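Side-chain contacts in coproheme decarboxylase (Thermus thermophilus, PDB 1VDH), which catalyses the hydrogen peroxide-dependent decarboxylation of Fe-coproporphyrin III to heme b, the last step of coproporphyrin-dependent heme biosynthesis, and works as a homopentamer: residues D20-D25 with A91-S96; R104-Y109 with P231-K236; R177-E182 with V214-F219. One frame throughout, in Å; residues are numbered along the deposited sequence.

Interaction 1. Residues D20-D25 with A91-S96; sequences DFRLLD and ARLSRS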
loop_
_atom_site.group_PDB
_atom_site.type_symbol
_atom_site.label_atom_id
_atom_site.label_comp_id
_atom_site.label_asym_id
_atom_site.label_seq_id
_atom_site.Cartn_x
_atom_site.Cartn_y
_atom_site.Cartn_z
ATOM N N ASP A 20 16.759 -8.883 9.800
ATOM C CA ASP A 20 15.678 -8.718 10.757
ATOM C C ASP A 20 15.674 -7.271 11.226
ATOM O O ASP A 20 16.482 -6.884 12.074
ATOM C CB ASP A 20 15.894 -9.685 11.936
ATOM C CG ASP A 20 14.730 -9.708 12.926
ATOM O OD1 ASP A 20 13.873 -8.796 12.924
ATOM O OD2 ASP A 20 14.686 -10.656 13.733
ATOM N N PHE A 21 14.786 -6.472 10.636
ATOM C CA PHE A 21 14.643 -5.060 10.981
ATOM C C PHE A 21 13.549 -4.866 12.020
ATOM O O PHE A 21 12.423 -5.341 11.845
ATOM C CB PHE A 21 14.278 -4.230 9.743
ATOM C CG PHE A 21 15.371 -4.141 8.722
ATOM C CD1 PHE A 21 16.365 -3.174 8.833
ATOM C CD2 PHE A 21 15.382 -4.996 7.622
ATOM C CE1 PHE A 21 17.350 -3.051 7.866
ATOM C CE2 PHE A 21 16.366 -4.884 6.646
ATOM C CZ PHE A 21 17.352 -3.910 6.765
ATOM N N ARG A 22 13.861 -4.115 13.071
ATOM C CA ARG A 22 12.895 -3.853 14.126
ATOM C C ARG A 22 12.908 -2.390 14.543
ATOM O O ARG A 22 13.901 -1.679 14.341
ATOM C CB ARG A 22 13.185 -4.733 15.347
ATOM C CG ARG A 22 13.375 -6.195 14.996
ATOM C CD ARG A 22 12.568 -7.109 15.885
ATOM N NE ARG A 22 12.833 -8.501 15.540
ATOM C CZ ARG A 22 12.314 -9.548 16.167
ATOM N NH1 ARG A 22 11.481 -9.372 17.185
ATOM N NH2 ARG A 22 12.649 -10.770 15.784
ATOM N N LEU A 23 11.776 -1.943 15.080
ATOM C CA LEU A 23 11.624 -0.576 15.563
ATOM C C LEU A 23 11.629 -0.618 17.084
ATOM O O LEU A 23 11.039 -1.516 17.692
ATOM C CB LEU A 23 10.307 0.029 15.074
ATOM C CG LEU A 23 10.253 0.484 13.615
ATOM C CD1 LEU A 23 8.808 0.748 13.237
ATOM C CD2 LEU A 23 11.111 1.746 13.419
ATOM N N LEU A 24 12.296 0.349 17.697
ATOM C CA LEU A 24 12.367 0.413 19.149
ATOM C C LEU A 24 11.254 1.282 19.724
ATOM O O LEU A 24 10.975 2.373 19.222
ATOM C CB LEU A 24 13.731 0.956 19.586
ATOM C CG LEU A 24 13.927 1.212 21.086
ATOM C CD1 LEU A 24 13.953 -0.110 21.846
ATOM C CD2 LEU A 24 15.220 1.986 21.311
ATOM N N ASP A 25 10.569 0.767 20.737
ATOM C CA ASP A 25 9.530 1.544 21.391
ATOM C C ASP A 25 10.304 2.380 22.416
ATOM O O ASP A 25 10.481 1.964 23.565
ATOM C CB ASP A 25 8.516 0.627 22.087
ATOM C CG ASP A 25 7.320 1.391 22.658
ATOM O OD1 ASP A 25 7.422 2.615 22.891
ATOM O OD2 ASP A 25 6.270 0.756 22.880
ATOM N N ALA A 91 13.705 -16.670 16.399
ATOM C CA ALA A 91 12.773 -16.996 17.474
ATOM C C ALA A 91 13.361 -16.592 18.827
ATOM O O ALA A 91 12.661 -16.040 19.670
ATOM C CB ALA A 91 12.443 -18.483 17.457
ATOM N N ARG A 92 14.652 -16.855 19.015
ATOM C CA ARG A 92 15.339 -16.510 20.260
ATOM C C ARG A 92 15.285 -15.009 20.534
ATOM O O ARG A 92 15.059 -14.585 21.667
ATOM C CB ARG A 92 16.792 -16.982 20.221
ATOM C CG ARG A 92 16.977 -18.480 20.433
ATOM C CD ARG A 92 16.588 -18.896 21.847
ATOM N NE ARG A 92 17.398 -18.230 22.870
ATOM C CZ ARG A 92 18.651 -18.561 23.173
ATOM N NH1 ARG A 92 19.256 -19.554 22.534
ATOM N NH2 ARG A 92 19.301 -17.902 24.123
ATOM N N LEU A 93 15.493 -14.203 19.493
ATOM C CA LEU A 93 15.444 -12.752 19.650
ATOM C C LEU A 93 14.024 -12.318 19.998
ATOM O O LEU A 93 13.813 -11.530 20.921
ATOM C CB LEU A 93 15.907 -12.050 18.367
ATOM C CG LEU A 93 15.884 -10.516 18.359
ATOM C CD1 LEU A 93 16.725 -9.949 19.505
ATOM C CD2 LEU A 93 16.382 -10.011 17.018
ATOM N N SER A 94 13.050 -12.868 19.280
ATOM C CA SER A 94 11.653 -12.523 19.506
ATOM C C SER A 94 11.124 -12.875 20.893
ATOM O O SER A 94 10.239 -12.190 21.405
ATOM C CB SER A 94 10.766 -13.132 18.420
ATOM O OG SER A 94 10.868 -12.383 17.216
ATOM N N ARG A 95 11.658 -13.928 21.507
ATOM C CA ARG A 95 11.195 -14.298 22.843
ATOM C C ARG A 95 11.966 -13.612 23.972
ATOM O O ARG A 95 11.594 -13.728 25.141
ATOM C CB ARG A 95 11.180 -15.819 23.039
ATOM C CG ARG A 95 12.519 -16.503 22.964
ATOM C CD ARG A 95 12.411 -17.959 23.420
ATOM N NE ARG A 95 11.453 -18.730 22.629
ATOM C CZ ARG A 95 11.783 -19.640 21.713
ATOM N NH1 ARG A 95 13.059 -19.907 21.456
ATOM N NH2 ARG A 95 10.830 -20.288 21.053
ATOM N N SER A 96 13.015 -12.872 23.622
ATOM C CA SER A 96 13.813 -12.170 24.628
ATOM C C SER A 96 13.011 -11.031 25.258
ATOM O O SER A 96 12.087 -10.496 24.641
ATOM C CB SER A 96 15.097 -11.609 24.003
ATOM O OG SER A 96 14.820 -10.493 23.168
HETATM O O HOH W 1 9.113 -10.429 19.309
#
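Arg22 reaches from the sheet to Ser94 on the helix packed against it, in the alpha-plus-beta layering of the dimeric alpha-beta barrel fold to which the chlorite dismutase family belongs. Strand 20-24 and helix 91-95 run nearly parallel, 10° between their directions, with axes 11.6 Å apart, a gap that a long side chain can span. The Arg22 chain bends at CG (chi2 -132°), which brings the guanidinium back beside Asp20, two residues earlier on the same strand. There the carboxylate is gripped side-on in a salt bridge: NE of Arg22 lies 2.8 Å from OD1 of Asp20, tilted from the carboxylate plane, while NH2 of Arg22 meets the syn lone pair of OD2 of Asp20 almost straight (164°). These two bonds help fix the rotation of the guanidinium and turn its NH1/NH2 end to the helix. Ser94, short and polar, can take both N-H groups on one oxygen, close to the guanidinium plane. Leu93 comes from the opposite direction and lays CG and CD2 over one face of the group; CD2 of Leu93 is also 3.8 Å from OD2 of Asp20. The leucine suits this buried place because its CD2 methyl packs on the flat cation while hydrogen bonds occupy the edge. NH2 of Arg22 lies 2.8 Å from OG of Ser94; the bond from NH1 to the same OG, at 3.1 Å, is longer and more bent.

Interaction 2. Residues R104-Y109 with P231-K236; sequences RSYSFY and PFFVGK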
loop_
_atom_site.group_PDB
_atom_site.type_symbol
_atom_site.label_atom_id
_atom_site.label_comp_id
_atom_site.label_asym_id
_atom_site.label_seq_id
_atom_site.Cartn_x
_atom_site.Cartn_y
_atom_site.Cartn_z
ATOM N N ARG A 104 8.556 -5.617 14.816
ATOM C CA ARG A 104 9.183 -6.003 13.548
ATOM C C ARG A 104 8.662 -5.074 12.459
ATOM O O ARG A 104 7.453 -4.939 12.283
ATOM C CB ARG A 104 8.857 -7.454 13.176
ATOM C CG ARG A 104 9.310 -8.497 14.181
ATOM C CD ARG A 104 9.308 -9.901 13.565
ATOM N NE ARG A 104 10.417 -10.086 12.628
ATOM C CZ ARG A 104 10.850 -11.269 12.196
ATOM N NH1 ARG A 104 10.265 -12.390 12.604
ATOM N NH2 ARG A 104 11.902 -11.338 11.393
ATOM N N SER A 105 9.567 -4.430 11.733
ATOM C CA SER A 105 9.146 -3.506 10.684
ATOM C C SER A 105 9.386 -4.020 9.268
ATOM O O SER A 105 8.656 -3.661 8.346
ATOM C CB SER A 105 9.809 -2.139 10.875
ATOM O OG SER A 105 11.217 -2.230 10.771
ATOM N N TYR A 106 10.422 -4.837 9.098
ATOM C CA TYR A 106 10.757 -5.405 7.793
ATOM C C TYR A 106 11.708 -6.580 8.000
ATOM O O TYR A 106 12.294 -6.736 9.074
ATOM C CB TYR A 106 11.419 -4.340 6.897
ATOM C CG TYR A 106 11.510 -4.722 5.430
ATOM C CD1 TYR A 106 10.362 -4.850 4.648
ATOM C CD2 TYR A 106 12.747 -4.960 4.824
ATOM C CE1 TYR A 106 10.441 -5.206 3.296
ATOM C CE2 TYR A 106 12.836 -5.316 3.474
ATOM C CZ TYR A 106 11.682 -5.435 2.721
ATOM O OH TYR A 106 11.767 -5.775 1.389
ATOM N N SER A 107 11.842 -7.416 6.978
ATOM C CA SER A 107 12.731 -8.571 7.042
ATOM C C SER A 107 12.975 -9.089 5.638
ATOM O O SER A 107 12.267 -8.717 4.700
ATOM C CB SER A 107 12.123 -9.690 7.904
ATOM O OG SER A 107 11.079 -10.360 7.220
ATOM N N PHE A 108 13.983 -9.944 5.495
ATOM C CA PHE A 108 14.303 -10.517 4.200
ATOM C C PHE A 108 15.056 -11.821 4.398
ATOM O O PHE A 108 16.003 -11.888 5.185
ATOM C CB PHE A 108 15.154 -9.550 3.370
ATOM C CG PHE A 108 15.089 -9.802 1.884
ATOM C CD1 PHE A 108 13.936 -9.501 1.168
ATOM C CD2 PHE A 108 16.181 -10.336 1.202
ATOM C CE1 PHE A 108 13.866 -9.727 -0.209
ATOM C CE2 PHE A 108 16.124 -10.566 -0.171
ATOM C CZ PHE A 108 14.963 -10.260 -0.881
ATOM N N TYR A 109 14.578 -12.870 3.743
ATOM C CA TYR A 109 15.222 -14.172 3.814
ATOM C C TYR A 109 15.806 -14.459 2.436
ATOM O O TYR A 109 15.092 -14.432 1.430
ATOM C CB TYR A 109 14.230 -15.266 4.219
ATOM C CG TYR A 109 14.789 -16.665 4.062
ATOM C CD1 TYR A 109 14.057 -17.656 3.409
ATOM C CD2 TYR A 109 16.063 -16.991 4.542
ATOM C CE1 TYR A 109 14.577 -18.936 3.233
ATOM C CE2 TYR A 109 16.592 -18.270 4.369
ATOM C CZ TYR A 109 15.842 -19.237 3.713
ATOM O OH TYR A 109 16.350 -20.506 3.531
ATOM N N PRO A 231 13.072 -0.907 -1.104
ATOM C CA PRO A 231 13.494 0.060 -0.082
ATOM C C PRO A 231 14.991 -0.010 0.230
ATOM O O PRO A 231 15.611 -1.063 0.084
ATOM C CB PRO A 231 12.651 -0.340 1.128
ATOM C CG PRO A 231 12.495 -1.824 0.955
ATOM C CD PRO A 231 12.204 -1.948 -0.526
ATOM N N PHE A 232 15.572 1.126 0.615
ATOM C CA PHE A 232 16.991 1.197 0.965
ATOM C C PHE A 232 17.136 1.525 2.447
ATOM O O PHE A 232 16.539 2.488 2.940
ATOM C CB PHE A 232 17.722 2.264 0.133
ATOM C CG PHE A 232 17.981 1.858 -1.294
ATOM C CD1 PHE A 232 16.947 1.815 -2.222
ATOM C CD2 PHE A 232 19.265 1.514 -1.707
ATOM C CE1 PHE A 232 17.190 1.429 -3.546
ATOM C CE2 PHE A 232 19.518 1.129 -3.024
ATOM C CZ PHE A 232 18.481 1.086 -3.944
ATOM N N PHE A 233 17.908 0.703 3.152
ATOM C CA PHE A 233 18.145 0.886 4.585
ATOM C C PHE A 233 19.621 1.145 4.830
ATOM O O PHE A 233 20.474 0.431 4.304
ATOM C CB PHE A 233 17.777 -0.377 5.371
ATOM C CG PHE A 233 16.321 -0.739 5.319
ATOM C CD1 PHE A 233 15.482 -0.440 6.383
ATOM C CD2 PHE A 233 15.800 -1.426 4.226
ATOM C CE1 PHE A 233 14.143 -0.825 6.365
ATOM C CE2 PHE A 233 14.470 -1.813 4.200
ATOM C CZ PHE A 233 13.637 -1.514 5.272
ATOM N N VAL A 234 19.927 2.161 5.626
ATOM C CA VAL A 234 21.318 2.455 5.949
ATOM C C VAL A 234 21.491 2.351 7.456
ATOM O O VAL A 234 20.711 2.917 8.221
ATOM C CB VAL A 234 21.762 3.853 5.471
ATOM C CG1 VAL A 234 23.232 4.080 5.835
ATOM C CG2 VAL A 234 21.593 3.977 3.962
ATOM N N GLY A 235 22.503 1.600 7.877
ATOM C CA GLY A 235 22.748 1.436 9.297
ATOM C C GLY A 235 24.214 1.530 9.674
ATOM O O GLY A 235 25.096 1.281 8.856
ATOM N N LYS A 236 24.463 1.947 10.909
ATOM C CA LYS A 236 25.813 2.069 11.436
ATOM C C LYS A 236 26.080 0.849 12.309
ATOM O O LYS A 236 25.293 0.550 13.205
ATOM C CB LYS A 236 25.936 3.343 12.279
ATOM C CG LYS A 236 27.300 3.527 12.928
ATOM C CD LYS A 236 27.347 4.802 13.746
ATOM C CE LYS A 236 28.658 4.920 14.512
ATOM N NZ LYS A 236 29.832 4.972 13.606
#
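Strand 104-109, with a classic beta bulge where Ser105 and Tyr106 face Phe21, does not pair with residues 231-236: the nearest CA atoms, of Tyr106 and Pro231, stand 10.0 Å apart. Only side chains bridge this gap, across the interior of the curled antiparallel sheet of the family. Tyr106 does most of this, its CG anti to the backbone N (chi1 -166°), sending the ring to both partners. The rings of Tyr106 and Phe233 are near parallel, at 21°, but slid apart and barely overlapping. Their centroids are 5.3 Å apart. CD2 of Tyr106 touches CZ of Phe233 at 3.6 Å. CG of Pro231 lies 4.0 Å from OH of Tyr106, the proline ring crossing the tyrosine at about a right angle. A long, flat side chain suits the place, serving phenylalanine at its base and proline at its end. Cutting Tyr106 back to an alanine is likely to leave Phe233 and Pro231 without their shared neighbour and open a gap between strand 104-109 and residues 231-233. His70 of a neighbouring subunit meets the Tyr106 ring; Asp195 of another neighbouring subunit packs on Pro231. Phe21 of strand 10-24 stacks on Phe233, and Pro146 of strand 141-152, predicted to bind Fe-coproporphyrin III, touches Tyr106 and Pro231.

Interaction 3. Residues R177-E182 with V214-F219; sequences RKYQGE and VYEMRF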
loop_
_atom_site.group_PDB
_atom_site.type_symbol
_atom_site.label_atom_id
_atom_site.label_comp_id
_atom_site.label_asym_id
_atom_site.label_seq_id
_atom_site.Cartn_x
_atom_site.Cartn_y
_atom_site.Cartn_z
ATOM N N ARG A 177 34.198 -1.810 -10.138
ATOM C CA ARG A 177 35.584 -2.123 -9.804
ATOM C C ARG A 177 36.305 -0.955 -9.143
ATOM O O ARG A 177 37.122 -1.159 -8.244
ATOM C CB ARG A 177 36.347 -2.606 -11.048
ATOM C CG ARG A 177 37.837 -2.870 -10.824
ATOM C CD ARG A 177 38.410 -3.875 -11.832
ATOM N NE ARG A 177 38.170 -3.500 -13.227
ATOM C CZ ARG A 177 37.260 -4.073 -14.012
ATOM N NH1 ARG A 177 36.496 -5.055 -13.544
ATOM N NH2 ARG A 177 37.110 -3.667 -15.266
ATOM N N LYS A 178 35.984 0.269 -9.559
ATOM C CA LYS A 178 36.624 1.446 -8.974
ATOM C C LYS A 178 36.189 1.652 -7.524
ATOM O O LYS A 178 36.813 2.418 -6.791
ATOM C CB LYS A 178 36.336 2.709 -9.798
ATOM C CG LYS A 178 34.905 3.223 -9.705
ATOM C CD LYS A 178 34.739 4.575 -10.400
ATOM C CE LYS A 178 34.848 4.446 -11.911
ATOM N NZ LYS A 178 33.761 3.590 -12.466
ATOM N N TYR A 179 35.117 0.972 -7.118
ATOM C CA TYR A 179 34.611 1.083 -5.751
ATOM C C TYR A 179 35.068 -0.047 -4.834
ATOM O O TYR A 179 34.804 0.000 -3.632
ATOM C CB TYR A 179 33.077 1.161 -5.739
ATOM C CG TYR A 179 32.523 2.430 -6.343
ATOM C CD1 TYR A 179 32.101 2.465 -7.667
ATOM C CD2 TYR A 179 32.457 3.606 -5.596
ATOM C CE1 TYR A 179 31.626 3.649 -8.243
ATOM C CE2 TYR A 179 31.987 4.793 -6.158
ATOM C CZ TYR A 179 31.577 4.807 -7.478
ATOM O OH TYR A 179 31.136 5.984 -8.032
ATOM N N GLN A 180 35.765 -1.039 -5.391
ATOM C CA GLN A 180 36.252 -2.190 -4.620
ATOM C C GLN A 180 37.004 -1.823 -3.352
ATOM O O GLN A 180 36.831 -2.459 -2.311
ATOM C CB GLN A 180 37.179 -3.070 -5.462
ATOM C CG GLN A 180 36.492 -4.045 -6.379
ATOM C CD GLN A 180 37.423 -5.160 -6.812
ATOM O OE1 GLN A 180 37.144 -6.336 -6.585
ATOM N NE2 GLN A 180 38.551 -4.793 -7.411
ATOM N N GLY A 181 37.856 -0.811 -3.454
ATOM C CA GLY A 181 38.647 -0.387 -2.314
ATOM C C GLY A 181 37.871 0.185 -1.146
ATOM O O GLY A 181 38.355 0.156 -0.016
ATOM N N GLU A 182 36.666 0.690 -1.405
ATOM C CA GLU A 182 35.847 1.293 -0.359
ATOM C C GLU A 182 34.515 0.600 -0.083
ATOM O O GLU A 182 33.904 0.824 0.960
ATOM C CB GLU A 182 35.573 2.765 -0.693
ATOM C CG GLU A 182 36.816 3.659 -0.748
ATOM C CD GLU A 182 37.480 3.863 0.606
ATOM O OE1 GLU A 182 38.676 4.217 0.630
ATOM O OE2 GLU A 182 36.816 3.684 1.648
ATOM N N VAL A 214 25.717 3.430 -6.096
ATOM C CA VAL A 214 24.354 3.132 -6.541
ATOM C C VAL A 214 23.926 4.089 -7.657
ATOM O O VAL A 214 23.356 3.660 -8.658
ATOM C CB VAL A 214 23.356 3.157 -5.359
ATOM C CG1 VAL A 214 21.913 3.025 -5.860
ATOM C CG2 VAL A 214 23.674 2.015 -4.400
ATOM N N TYR A 215 24.265 5.369 -7.513
ATOM C CA TYR A 215 23.921 6.368 -8.527
ATOM C C TYR A 215 24.696 6.122 -9.826
ATOM O O TYR A 215 24.106 6.101 -10.904
ATOM C CB TYR A 215 24.194 7.780 -8.007
ATOM C CG TYR A 215 23.647 8.897 -8.883
ATOM C CD1 TYR A 215 22.455 8.739 -9.601
ATOM C CD2 TYR A 215 24.303 10.123 -8.962
ATOM C CE1 TYR A 215 21.930 9.776 -10.376
ATOM C CE2 TYR A 215 23.786 11.171 -9.733
ATOM C CZ TYR A 215 22.602 10.989 -10.437
ATOM O OH TYR A 215 22.101 12.020 -11.203
ATOM N N GLU A 216 26.010 5.929 -9.727
ATOM C CA GLU A 216 26.802 5.681 -10.932
ATOM C C GLU A 216 26.347 4.415 -11.657
ATOM O O GLU A 216 26.195 4.422 -12.879
ATOM C CB GLU A 216 28.301 5.612 -10.630
ATOM C CG GLU A 216 29.132 5.413 -11.898
ATOM C CD GLU A 216 30.633 5.532 -11.689
ATOM O OE1 GLU A 216 31.382 5.195 -12.626
ATOM O OE2 GLU A 216 31.070 5.978 -10.614
ATOM N N MET A 217 26.068 3.354 -10.902
ATOM C CA MET A 217 25.614 2.095 -11.498
ATOM C C MET A 217 24.286 2.183 -12.233
ATOM O O MET A 217 24.035 1.400 -13.149
ATOM C CB MET A 217 25.515 0.991 -10.445
ATOM C CG MET A 217 26.846 0.423 -10.025
ATOM S SD MET A 217 26.615 -0.949 -8.892
ATOM C CE MET A 217 28.197 -1.776 -9.077
ATOM N N ARG A 218 23.434 3.127 -11.835
ATOM C CA ARG A 218 22.134 3.274 -12.484
ATOM C C ARG A 218 22.269 3.702 -13.947
ATOM O O ARG A 218 21.335 3.537 -14.728
ATOM C CB ARG A 218 21.230 4.231 -11.697
ATOM C CG ARG A 218 19.735 4.007 -11.962
ATOM C CD ARG A 218 18.890 4.331 -10.743
ATOM N NE ARG A 218 19.201 3.442 -9.625
ATOM C CZ ARG A 218 18.580 3.461 -8.450
ATOM N NH1 ARG A 218 17.592 4.324 -8.219
ATOM N NH2 ARG A 218 18.963 2.625 -7.492
ATOM N N PHE A 219 23.448 4.200 -14.325
ATOM C CA PHE A 219 23.695 4.599 -15.709
ATOM C C PHE A 219 24.168 3.428 -16.588
ATOM O O PHE A 219 24.249 3.560 -17.809
ATOM C CB PHE A 219 24.670 5.779 -15.779
ATOM C CG PHE A 219 24.109 7.051 -15.202
ATOM C CD1 PHE A 219 24.326 7.379 -13.871
ATOM C CD2 PHE A 219 23.334 7.903 -15.985
ATOM C CE1 PHE A 219 23.774 8.545 -13.317
ATOM C CE2 PHE A 219 22.777 9.068 -15.445
ATOM C CZ PHE A 219 23.000 9.386 -14.104
#
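Residues 177-182 leave helix 162-177 through a type I beta turn from Arg177 to Gln180 and face the C-terminal part of helix 207-217, with the CA atoms of Tyr179 and Glu216 10.4 Å apart. Glu216 bridges that distance with a fully extended chain: chi1 of -178° carries CG directly away from its own amide nitrogen, presenting the carboxylate to the turn. Each oxygen then takes its own partner. OH of Tyr179 donates to OE2 of Glu216 at 2.6 Å, arriving nearly along the C-O axis, with ring and carboxylate planes 73° apart. Lys178 comes from the opposite direction, its chain folding at CD and CE to set NZ 2.9 Å from OE1 of Glu216, above the carboxylate plane, in a salt bridge. Tyrosine suits its place because its rigid ring carries the donor, while its side chain also touches Ile213 and Lys212; the flexible lysine can curl back, its NZ also bonding to O of Thr175. Met217, next to Glu216, touches His172 of helix 162-177, the predicted axial ligand of the iron, whose side chain is about 9 Å from that of Glu216. Two donors, one charged, would be expected to favour the ionised carboxylate; solvent probably weakens the ion pair, and the bonds together tie each oxygen to the turn.

Interactions 1 and 2 are joined through neighbouring strands of one sheet: the backbone of Phe21 probably hydrogen-bonds with Ser105 and Tyr106, and Arg22 packs on Arg104. Interaction 1 is buried between sheet and helix, where a charged group is balanced and its edges are filled with polar partners. Interaction 2, nearer the chain centre and partly buried, depends on apolar and aromatic packing. Interaction 3 is again ionic and polar but at the surface, and joins a turn to a helix, its centre about 33 Å from that of interaction 1. Phe232 links it to interaction 2 by packing on Arg218 and Val214, and both adjoin the third subunit; interactions 1 and 2 adjoin the second.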